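Local structure of Fe-regulated protein B (Neisseria meningitidis, 4AIP) at residues Val72-Gln75 with Gln76-Glu79; Asp173-Asp176 with Leu177-Gly180; Leu621-Asn625 with Pro626-Ala630. The protein is a TonB-dependent transporter of the meningococcal outer membrane that imports iron, probably in siderophore-bound form. One frame throughout, in Å; residues are numbered along the deposited sequence.

Interaction 1: Val72-Gln75 with Gln76-Glu79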
loop_
_atom_site.group_PDB
_atom_site.type_symbol
_atom_site.label_atom_id
_atom_site.label_comp_id
_atom_site.label_asym_id
_atom_site.label_seq_id
_atom_site.Cartn_x
_atom_site.Cartn_y
_atom_site.Cartn_z
ATOM N N VAL B 72 20.199 6.452 24.939
ATOM C CA VAL B 72 20.326 5.501 23.865
ATOM C C VAL B 72 21.113 6.151 22.764
ATOM O O VAL B 72 20.815 7.256 22.363
ATOM C CB VAL B 72 18.950 5.110 23.317
ATOM C CG1 VAL B 72 19.111 4.065 22.260
ATOM C CG2 VAL B 72 18.036 4.637 24.461
ATOM N N THR B 73 22.131 5.458 22.291
ATOM C CA THR B 73 22.851 5.922 21.152
ATOM C C THR B 73 22.476 5.000 20.011
ATOM O O THR B 73 22.057 3.844 20.200
ATOM C CB THR B 73 24.393 5.896 21.279
ATOM O OG1 THR B 73 24.847 4.636 21.625
ATOM C CG2 THR B 73 24.840 6.562 22.314
ATOM N N LEU B 74 22.623 5.527 18.808
ATOM C CA LEU B 74 22.365 4.757 17.613
ATOM C C LEU B 74 23.211 3.455 17.568
ATOM O O LEU B 74 22.744 2.419 17.116
ATOM C CB LEU B 74 22.711 5.589 16.374
ATOM C CG LEU B 74 22.360 4.895 15.062
ATOM C CD1 LEU B 74 20.860 4.608 14.999
ATOM C CD2 LEU B 74 22.721 5.795 13.896
ATOM N N GLN B 75 24.456 3.526 17.986
ATOM C CA GLN B 75 25.313 2.400 17.867
ATOM C C GLN B 75 24.858 1.314 18.890
ATOM O O GLN B 75 24.846 0.110 18.585
ATOM C CB GLN B 75 26.733 2.899 18.079
ATOM C CG GLN B 75 27.523 2.142 19.123
ATOM C CD GLN B 75 28.225 0.981 18.473
ATOM O OE1 GLN B 75 27.597 0.004 18.035
ATOM N NE2 GLN B 75 29.542 1.102 18.345
ATOM N N GLN B 76 24.417 1.746 20.074
ATOM C CA GLN B 76 23.813 0.840 21.020
ATOM C C GLN B 76 22.549 0.299 20.496
ATOM O O GLN B 76 22.376 -0.908 20.514
ATOM C CB GLN B 76 23.436 1.558 22.303
ATOM C CG GLN B 76 24.569 1.827 23.266
ATOM C CD GLN B 76 24.042 2.607 24.514
ATOM O OE1 GLN B 76 23.051 3.372 24.450
ATOM N NE2 GLN B 76 24.702 2.389 25.648
ATOM N N LYS B 77 21.640 1.168 20.051
ATOM C CA LYS B 77 20.343 0.748 19.465
ATOM C C LYS B 77 20.492 -0.341 18.353
ATOM O O LYS B 77 19.635 -1.286 18.224
ATOM C CB LYS B 77 19.653 1.997 18.911
ATOM C CG LYS B 77 18.185 1.972 18.912
ATOM C CD LYS B 77 17.684 3.235 18.200
ATOM C CE LYS B 77 17.650 2.949 16.641
ATOM N NZ LYS B 77 17.823 4.255 15.929
ATOM N N ASP B 78 21.591 -0.257 17.575
ATOM C CA ASP B 78 21.790 -1.271 16.539
ATOM C C ASP B 78 22.126 -2.636 17.121
ATOM O O ASP B 78 22.067 -3.642 16.380
ATOM C CB ASP B 78 22.916 -0.899 15.576
ATOM C CG ASP B 78 22.538 0.212 14.583
ATOM O OD1 ASP B 78 21.324 0.535 14.386
ATOM O OD2 ASP B 78 23.527 0.740 14.037
ATOM N N GLU B 79 22.498 -2.679 18.418
ATOM C CA GLU B 79 22.807 -3.958 19.063
ATOM C C GLU B 79 21.617 -4.524 19.817
ATOM O O GLU B 79 21.691 -5.582 20.460
ATOM C CB GLU B 79 23.987 -3.805 20.000
ATOM C CG GLU B 79 25.272 -3.388 19.282
ATOM C CD GLU B 79 26.358 -2.969 20.232
ATOM O OE1 GLU B 79 26.136 -2.970 21.476
ATOM O OE2 GLU B 79 27.454 -2.621 19.732
#

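Interaction 2: Asp173-Asp176 with Leu177-Gly180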
loop_
_atom_site.group_PDB
_atom_site.type_symbol
_atom_site.label_atom_id
_atom_site.label_comp_id
_atom_site.label_asym_id
_atom_site.label_seq_id
_atom_site.Cartn_x
_atom_site.Cartn_y
_atom_site.Cartn_z
ATOM N N ASP B 173 20.644 10.967 10.868
ATOM C CA ASP B 173 21.216 11.739 9.825
ATOM C C ASP B 173 22.134 10.918 8.930
ATOM O O ASP B 173 22.668 9.859 9.312
ATOM C CB ASP B 173 22.044 12.856 10.460
ATOM C CG ASP B 173 21.531 14.202 10.141
ATOM O OD1 ASP B 173 21.368 14.519 8.921
ATOM O OD2 ASP B 173 21.308 14.941 11.142
ATOM N N ALA B 174 22.374 11.472 7.759
ATOM C CA ALA B 174 23.363 10.979 6.838
ATOM C C ALA B 174 24.714 10.616 7.471
ATOM O O ALA B 174 25.178 9.470 7.286
ATOM C CB ALA B 174 23.535 12.009 5.685
ATOM N N GLN B 175 25.332 11.540 8.221
ATOM C CA GLN B 175 26.643 11.249 8.819
ATOM C C GLN B 175 26.645 10.099 9.839
ATOM O O GLN B 175 27.637 9.335 9.928
ATOM C CB GLN B 175 27.315 12.488 9.393
ATOM C CG GLN B 175 27.772 13.484 8.319
ATOM C CD GLN B 175 29.152 13.194 7.696
ATOM O OE1 GLN B 175 29.393 12.128 7.112
ATOM N NE2 GLN B 175 30.052 14.178 7.792
ATOM N N ASP B 176 25.548 9.956 10.580
ATOM C CA ASP B 176 25.385 8.772 11.412
ATOM C C ASP B 176 25.373 7.471 10.614
ATOM O O ASP B 176 25.925 6.489 11.044
ATOM C CB ASP B 176 24.134 8.882 12.276
ATOM C CG ASP B 176 23.918 10.295 12.786
ATOM O OD1 ASP B 176 24.938 10.936 13.166
ATOM O OD2 ASP B 176 22.716 10.773 12.762
ATOM N N LEU B 177 24.735 7.465 9.450
ATOM C CA LEU B 177 24.597 6.209 8.712
ATOM C C LEU B 177 25.857 5.898 7.954
ATOM O O LEU B 177 26.179 4.752 7.744
ATOM C CB LEU B 177 23.414 6.208 7.778
ATOM C CG LEU B 177 22.117 6.286 8.534
ATOM C CD1 LEU B 177 21.005 6.647 7.545
ATOM C CD2 LEU B 177 21.888 4.943 9.151
ATOM N N LEU B 178 26.583 6.919 7.565
ATOM C CA LEU B 178 27.858 6.703 6.879
ATOM C C LEU B 178 28.971 6.222 7.794
ATOM O O LEU B 178 30.044 5.819 7.287
ATOM C CB LEU B 178 28.321 7.995 6.182
ATOM C CG LEU B 178 27.408 8.420 5.027
ATOM C CD1 LEU B 178 27.606 9.889 4.757
ATOM C CD2 LEU B 178 27.660 7.546 3.728
ATOM N N LYS B 179 28.724 6.290 9.116
ATOM C CA LYS B 179 29.724 6.070 10.155
ATOM C C LYS B 179 30.673 4.908 9.802
ATOM O O LYS B 179 31.907 5.117 9.631
ATOM C CB LYS B 179 29.055 5.859 11.519
ATOM C CG LYS B 179 30.037 5.793 12.735
ATOM C CD LYS B 179 30.287 7.143 13.368
ATOM C CE LYS B 179 29.115 7.526 14.287
ATOM N NZ LYS B 179 28.782 9.004 14.250
ATOM N N GLY B 180 30.122 3.707 9.660
ATOM C CA GLY B 180 30.980 2.542 9.428
ATOM C C GLY B 180 31.686 2.396 8.066
ATOM O O GLY B 180 32.519 1.512 7.898
#

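Interaction 3: Leu621-Asn625 with Pro626-Ala630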
loop_
_atom_site.group_PDB
_atom_site.type_symbol
_atom_site.label_atom_id
_atom_site.label_comp_id
_atom_site.label_asym_id
_atom_site.label_seq_id
_atom_site.Cartn_x
_atom_site.Cartn_y
_atom_site.Cartn_z
ATOM N N LEU B 621 -12.507 18.240 40.715
ATOM C CA LEU B 621 -12.420 17.963 39.276
ATOM C C LEU B 621 -11.078 17.344 38.786
ATOM O O LEU B 621 -10.930 17.073 37.591
ATOM C CB LEU B 621 -12.718 19.244 38.493
ATOM C CG LEU B 621 -14.083 19.900 38.657
ATOM C CD1 LEU B 621 -13.926 21.306 38.230
ATOM C CD2 LEU B 621 -15.192 19.183 37.874
ATOM N N LEU B 622 -10.106 17.146 39.685
ATOM C CA LEU B 622 -8.873 16.442 39.333
ATOM C C LEU B 622 -9.114 14.948 38.961
ATOM O O LEU B 622 -10.165 14.371 39.277
ATOM C CB LEU B 622 -7.800 16.601 40.426
ATOM C CG LEU B 622 -7.225 17.996 40.698
ATOM C CD1 LEU B 622 -5.845 17.939 41.383
ATOM C CD2 LEU B 622 -7.141 18.841 39.445
ATOM N N SER B 623 -8.132 14.350 38.282
ATOM C CA SER B 623 -8.316 13.076 37.623
ATOM C C SER B 623 -7.162 12.097 37.821
ATOM O O SER B 623 -5.981 12.468 37.913
ATOM C CB SER B 623 -8.551 13.288 36.138
ATOM O OG SER B 623 -9.649 12.507 35.710
ATOM N N ALA B 624 -7.543 10.830 37.930
ATOM C CA ALA B 624 -6.579 9.727 38.027
ATOM C C ALA B 624 -6.362 9.065 36.655
ATOM O O ALA B 624 -5.636 8.067 36.564
ATOM C CB ALA B 624 -7.014 8.683 39.096
ATOM N N ASN B 625 -6.967 9.627 35.603
ATOM C CA ASN B 625 -6.620 9.241 34.243
ATOM C C ASN B 625 -5.070 9.125 34.180
ATOM O O ASN B 625 -4.355 10.040 34.580
ATOM C CB ASN B 625 -7.173 10.218 33.184
ATOM C CG ASN B 625 -8.718 10.195 33.080
ATOM O OD1 ASN B 625 -9.402 9.620 33.932
ATOM N ND2 ASN B 625 -9.266 10.827 32.025
ATOM N N PRO B 626 -4.568 7.956 33.706
ATOM C CA PRO B 626 -3.152 7.662 33.674
ATOM C C PRO B 626 -2.339 8.731 32.933
ATOM O O PRO B 626 -1.154 8.898 33.193
ATOM C CB PRO B 626 -3.100 6.300 32.975
ATOM C CG PRO B 626 -4.472 6.107 32.370
ATOM C CD PRO B 626 -5.387 6.840 33.193
ATOM N N GLU B 627 -2.968 9.452 32.021
ATOM C CA GLU B 627 -2.408 10.656 31.413
ATOM C C GLU B 627 -1.738 11.633 32.463
ATOM O O GLU B 627 -0.693 12.267 32.217
ATOM C CB GLU B 627 -3.596 11.265 30.692
ATOM C CG GLU B 627 -3.492 12.636 30.200
ATOM C CD GLU B 627 -4.849 13.307 30.047
ATOM O OE1 GLU B 627 -5.898 12.746 30.431
ATOM O OE2 GLU B 627 -4.856 14.446 29.544
ATOM N N PHE B 628 -2.345 11.723 33.645
ATOM C CA PHE B 628 -1.867 12.641 34.661
ATOM C C PHE B 628 -0.690 11.993 35.409
ATOM O O PHE B 628 0.359 12.636 35.587
ATOM C CB PHE B 628 -3.015 13.091 35.598
ATOM C CG PHE B 628 -4.078 13.895 34.890
ATOM C CD1 PHE B 628 -3.826 15.224 34.498
ATOM C CD2 PHE B 628 -5.292 13.314 34.562
ATOM C CE1 PHE B 628 -4.778 15.988 33.776
ATOM C CE2 PHE B 628 -6.268 14.062 33.842
ATOM C CZ PHE B 628 -6.006 15.417 33.449
ATOM N N GLY B 629 -0.838 10.712 35.775
ATOM C CA GLY B 629 0.221 10.025 36.449
ATOM C C GLY B 629 -0.243 8.702 36.947
ATOM O O GLY B 629 -1.405 8.317 36.768
ATOM N N ALA B 630 0.665 7.986 37.586
ATOM C CA ALA B 630 0.283 6.778 38.310
ATOM C C ALA B 630 1.213 6.660 39.470
ATOM O O ALA B 630 2.361 7.074 39.343
ATOM C CB ALA B 630 0.421 5.543 37.425
#

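Interaction 1: Val72-Gln75 with Gln76-Glu79
T73 and Q76 grip each other twice, in a capping box whose returning acceptor is a side-chain amide oxygen. The backbone N of T73 donates to OE1 of Q76 at 3.1 Å, arriving tilted 29° from the carbonyl plane. In the other direction, the backbone N of Q76 makes a weak capping bond to OG1 of T73 at 3.3 Å. Torsions explain the pairing: OG1 of T73 sits between its own backbone N and carbonyl carbon (chi1 55°), which turns it to the first helical turn, while Q76 runs extended beyond CG and carries its amide back past that hydroxyl, the two side chains crossing at about a right angle. Behind the cap, N of K77 reaches O of T73 at 2.7 Å with an almost straight N-H, and N of D78 bonds to O of L74 at 2.9 Å. On another flank, CD1 of L74 presses close to NZ of K77 (3.2 Å), although that ammonium group is held by the backbone O of P141. CG1 of V72 lies across CB of K77, and V72 also pairs through its backbone with V147 of the plug sheet. Further along, OE1 of Q75 and OE2 of E79, both acceptors, stand 3.1 Å apart with amide and carboxylate planes 60° apart. K695, salt-bridged to the same carboxylate oxygen, would offset the repulsion between the two acceptors. The chemistry implies a short plug helix closed at its start by its own side chains and tied to the barrel by salt bridges from D78 to R188 and from E79 to K695.

Interaction 2: Asp173-Asp176 with Leu177-Gly180
L178 packs back over A174 and Q175 on the short helix 174-178, which follows the last strand of the plug sheet and precedes the first strand of the barrel in this TonB-dependent transporter. Its CB begins 3.6 Å from O of A174, CG comes closer to the same oxygen at 3.3 Å, and CD1 stays beside it before meeting OE1 of Q175 at 3.7 Å. Q175 reaches that methyl by bending at chi2 (-85°), which brings its amide oxygen round to the leucine and to a weak bond with K208. F206 and K208 of strand 198-209 border L178 on the barrel side. The carbonyl oxygen beneath the leucine is well used: N of L178 bonds to O of A174 at 2.9 Å, and N of L177 adds a weak second bond to it besides its main one to O of D173. At the helix start the usual capping direction is missing, since D173 makes no capping bond with its side chain. Instead the backbone N of D173 donates to OD2 of D176 at 2.8 Å, on the anti side of the carboxylate and 33° out of its plane. The other oxygen of that group, OD1 of D176, remains 4.4 Å from NZ of K179, beyond salt-bridge distance.

Interaction 3: Leu621-Asn625 with Pro626-Ala630
S623 and F628 meet where CB of the serine comes against CE2 of the ring at 3.3 Å, an oblique approach to the aromatic group. With CG anti to the carbonyl carbon (chi1 -65°), the ring of F628 lies back over the chain that precedes it; CD2 lies 3.4 Å from O of N625 and at a similar distance from O of S623. One face of the same ring is overlaid by the carboxylate carbon of E627, CD standing 4.1 Å above the plane and displaced toward the rim. E627 in turn runs alongside N625. The two side chains point the same way, with amide and carboxylate planes 35° apart, and OE1 of E627 is 3.9 Å from CB of N625. On its other oxygen, E627 has a long, weak ion pair with R136. The amide of N625 is also lightly steadied by a weak bond from OG of S623 to OD1 of N625 at 3.4 Å. Beneath these side chains a single backbone bond closes the bend: N of F628 donates to O of N625 at 2.8 Å with an N-H...O angle of 165°. Backbone hydrogen bonds pair E627 with N115, F628 with G113 and A630 with G111, laying the chain against the plug. With helical backbone angles at P626 and E627, residues 625-628 form a proline-containing beta turn, here in a barrel loop that folds inward onto the plug.

Overall arrangement
Followed from the N terminus, the three contacts come in series, none nested in or crossing another. Interaction 1 closes the short helical turn that leaves the first plug strand, and interaction 2 closes a similar turn much later, between the last plug strand and the first barrel strand. Though far apart in sequence, the two are neighbours in space: their centres are 13 Å apart, and CD2 of L74 packs on CB of D176 at 3.8 Å. Interaction 3 closes a bend in the loop between strands 600-615 and 635-644, on the opposite side of the chain's centre, with its centre about 34 Å from that of interaction 1. All three thus lie where plug and barrel meet.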